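Local coordinates for yersinopine dehydrogenase (PDB 6C4M) that catalyses the NADPH-dependent reductive condensation of pyruvate with an amino acid-derived intermediate, the last step in making the metallophore yersinopine, at the interface of chains A and B. Numbering follows the deposited sequence. Chains: chain A/B, Yersinopine dehydrogenase.

The interface of chains A and B. Residues chain A 294, 297, 354-355, 358-359; chain B 341, 355, 358-359.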
# COMPACT_ATOMS: atom_id res chain seq x y z
N PRO A 294 -0.64 9.36 4.78
CA PRO A 294 -0.81 10.65 4.09
C PRO A 294 -0.06 11.83 4.72
O PRO A 294 0.49 12.64 3.96
CB PRO A 294 -2.33 10.83 4.11
CG PRO A 294 -2.85 9.42 4.04
CD PRO A 294 -1.93 8.66 4.94
N ILE A 297 3.59 11.55 3.74
CA ILE A 297 3.75 11.84 2.32
C ILE A 297 3.60 13.34 2.06
O ILE A 297 4.30 13.91 1.21
CB ILE A 297 2.74 11.01 1.50
CG1 ILE A 297 3.15 9.53 1.54
CG2 ILE A 297 2.58 11.53 0.09
CD1 ILE A 297 4.50 9.24 0.89
N GLN A 354 0.85 14.23 -3.87
CA GLN A 354 0.88 13.36 -2.71
C GLN A 354 0.34 11.98 -3.04
O GLN A 354 0.95 10.97 -2.69
CB GLN A 354 0.10 14.02 -1.57
CG GLN A 354 0.90 15.20 -0.92
CD GLN A 354 0.03 16.01 0.03
OE1 GLN A 354 -0.79 15.45 0.73
NE2 GLN A 354 0.18 17.32 0.02
N TYR A 355 -0.82 11.93 -3.69
CA TYR A 355 -1.39 10.64 -4.09
C TYR A 355 -0.35 9.85 -4.87
O TYR A 355 -0.06 8.68 -4.56
CB TYR A 355 -2.68 10.86 -4.90
CG TYR A 355 -3.48 9.63 -5.33
CD1 TYR A 355 -3.27 8.39 -4.75
CD2 TYR A 355 -4.46 9.73 -6.30
CE1 TYR A 355 -4.00 7.30 -5.14
CE2 TYR A 355 -5.19 8.63 -6.72
CZ TYR A 355 -4.96 7.42 -6.13
OH TYR A 355 -5.71 6.32 -6.49
N PHE A 358 2.31 8.54 -2.47
CA PHE A 358 1.80 7.43 -1.66
C PHE A 358 1.72 6.17 -2.49
O PHE A 358 2.11 5.09 -2.04
CB PHE A 358 0.44 7.77 -1.02
CG PHE A 358 -0.05 6.70 -0.10
CD1 PHE A 358 -0.71 5.60 -0.59
CD2 PHE A 358 0.23 6.75 1.26
CE1 PHE A 358 -1.12 4.58 0.25
CE2 PHE A 358 -0.20 5.75 2.10
CZ PHE A 358 -0.87 4.66 1.58
N VAL A 359 1.26 6.29 -3.73
CA VAL A 359 1.17 5.10 -4.58
C VAL A 359 2.57 4.56 -4.83
O VAL A 359 2.83 3.35 -4.71
CB VAL A 359 0.42 5.41 -5.90
CG1 VAL A 359 0.47 4.22 -6.83
CG2 VAL A 359 -1.04 5.73 -5.63
N TRP B 341 -11.62 12.58 6.21
CA TRP B 341 -11.85 11.94 4.92
C TRP B 341 -13.16 11.13 4.94
O TRP B 341 -13.93 11.13 3.97
CB TRP B 341 -10.65 11.05 4.55
CG TRP B 341 -9.59 11.74 3.66
CD1 TRP B 341 -9.65 13.00 3.12
CD2 TRP B 341 -8.34 11.18 3.22
NE1 TRP B 341 -8.52 13.25 2.37
CE2 TRP B 341 -7.71 12.14 2.41
CE3 TRP B 341 -7.71 9.95 3.41
CZ2 TRP B 341 -6.47 11.92 1.82
CZ3 TRP B 341 -6.51 9.72 2.82
CH2 TRP B 341 -5.89 10.70 2.02
N TYR B 355 -7.74 9.07 -3.77
CA TYR B 355 -6.60 8.94 -2.86
C TYR B 355 -7.05 8.29 -1.56
O TYR B 355 -6.46 7.29 -1.12
CB TYR B 355 -5.97 10.33 -2.62
CG TYR B 355 -4.69 10.39 -1.78
CD1 TYR B 355 -3.93 9.27 -1.52
CD2 TYR B 355 -4.25 11.60 -1.27
CE1 TYR B 355 -2.79 9.34 -0.77
CE2 TYR B 355 -3.10 11.69 -0.50
CZ TYR B 355 -2.37 10.56 -0.25
OH TYR B 355 -1.21 10.63 0.47
N PHE B 358 -7.66 4.57 -2.18
CA PHE B 358 -6.41 3.84 -2.34
C PHE B 358 -5.73 3.66 -1.00
O PHE B 358 -5.24 2.57 -0.68
CB PHE B 358 -5.46 4.54 -3.35
CG PHE B 358 -4.22 3.75 -3.61
CD1 PHE B 358 -3.14 3.83 -2.76
CD2 PHE B 358 -4.15 2.86 -4.67
CE1 PHE B 358 -2.00 3.08 -2.97
CE2 PHE B 358 -3.02 2.12 -4.89
CZ PHE B 358 -1.94 2.23 -4.03
N VAL B 359 -5.74 4.70 -0.17
CA VAL B 359 -5.12 4.57 1.15
C VAL B 359 -5.87 3.53 1.96
O VAL B 359 -5.27 2.64 2.59
CB VAL B 359 -5.05 5.94 1.87
CG1 VAL B 359 -4.55 5.76 3.28
CG2 VAL B 359 -4.10 6.88 1.15
O HOH W 1 -0.86 13.18 1.64
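A:Tyr355 and B:Tyr355 lie antiparallel, side by side, where helix 350-364 of one subunit meets its twin, at the two-fold symmetric homodimer interface of this staphylopine dehydrogenase family member. CD1 of A:Tyr355 and CD1 of B:Tyr355 come within 3.4 Å, and the CA of each tyrosine sits over the middle of the other's ring, 3.7 Å from the centroid, so that each phenol lies face-on against the partner's backbone. With CG anti to its own backbone N (chi1 -175°), each ring is carried across the junction; CE1 of A:Tyr355 is 3.6 Å from CB of B:Phe358, and the symmetric pair is alike.

One helical turn further on, the rings of A:Phe358 and B:Phe358 touch edge to edge, CE1 to CE1 at 3.7 Å, while the CG2 methyl of B:Val359 covers a face of A:Phe358, and that of A:Val359 a face of B:Phe358, each 3.9 Å from the ring centre. The pairing illustrates how a short run of helix can form a symmetric apolar seam by meeting itself.

The tip of B:Tyr355 passes between A:Pro294 and A:Phe358. No polar atom bonds directly across this patch; instead the phenol hydroxyl OH of B:Tyr355 meets a water oxygen at 2.8 Å, in the plane of its ring. That water also joins the backbone O of A:Pro294, in the first turn of helix 294-313, and, at a rather short distance, the side-chain amide OE1 of A:Gln354, linking two helices of chain A to the incoming hydroxyl.

Behind the phenol, B:Trp341 from helix 339-344 lays CH2 on the face opposite A:Tyr355, offset toward the rim, thereby sandwiching the ring. CH2 of B:Trp341 also lies 3.9 Å from CG of A:Pro294.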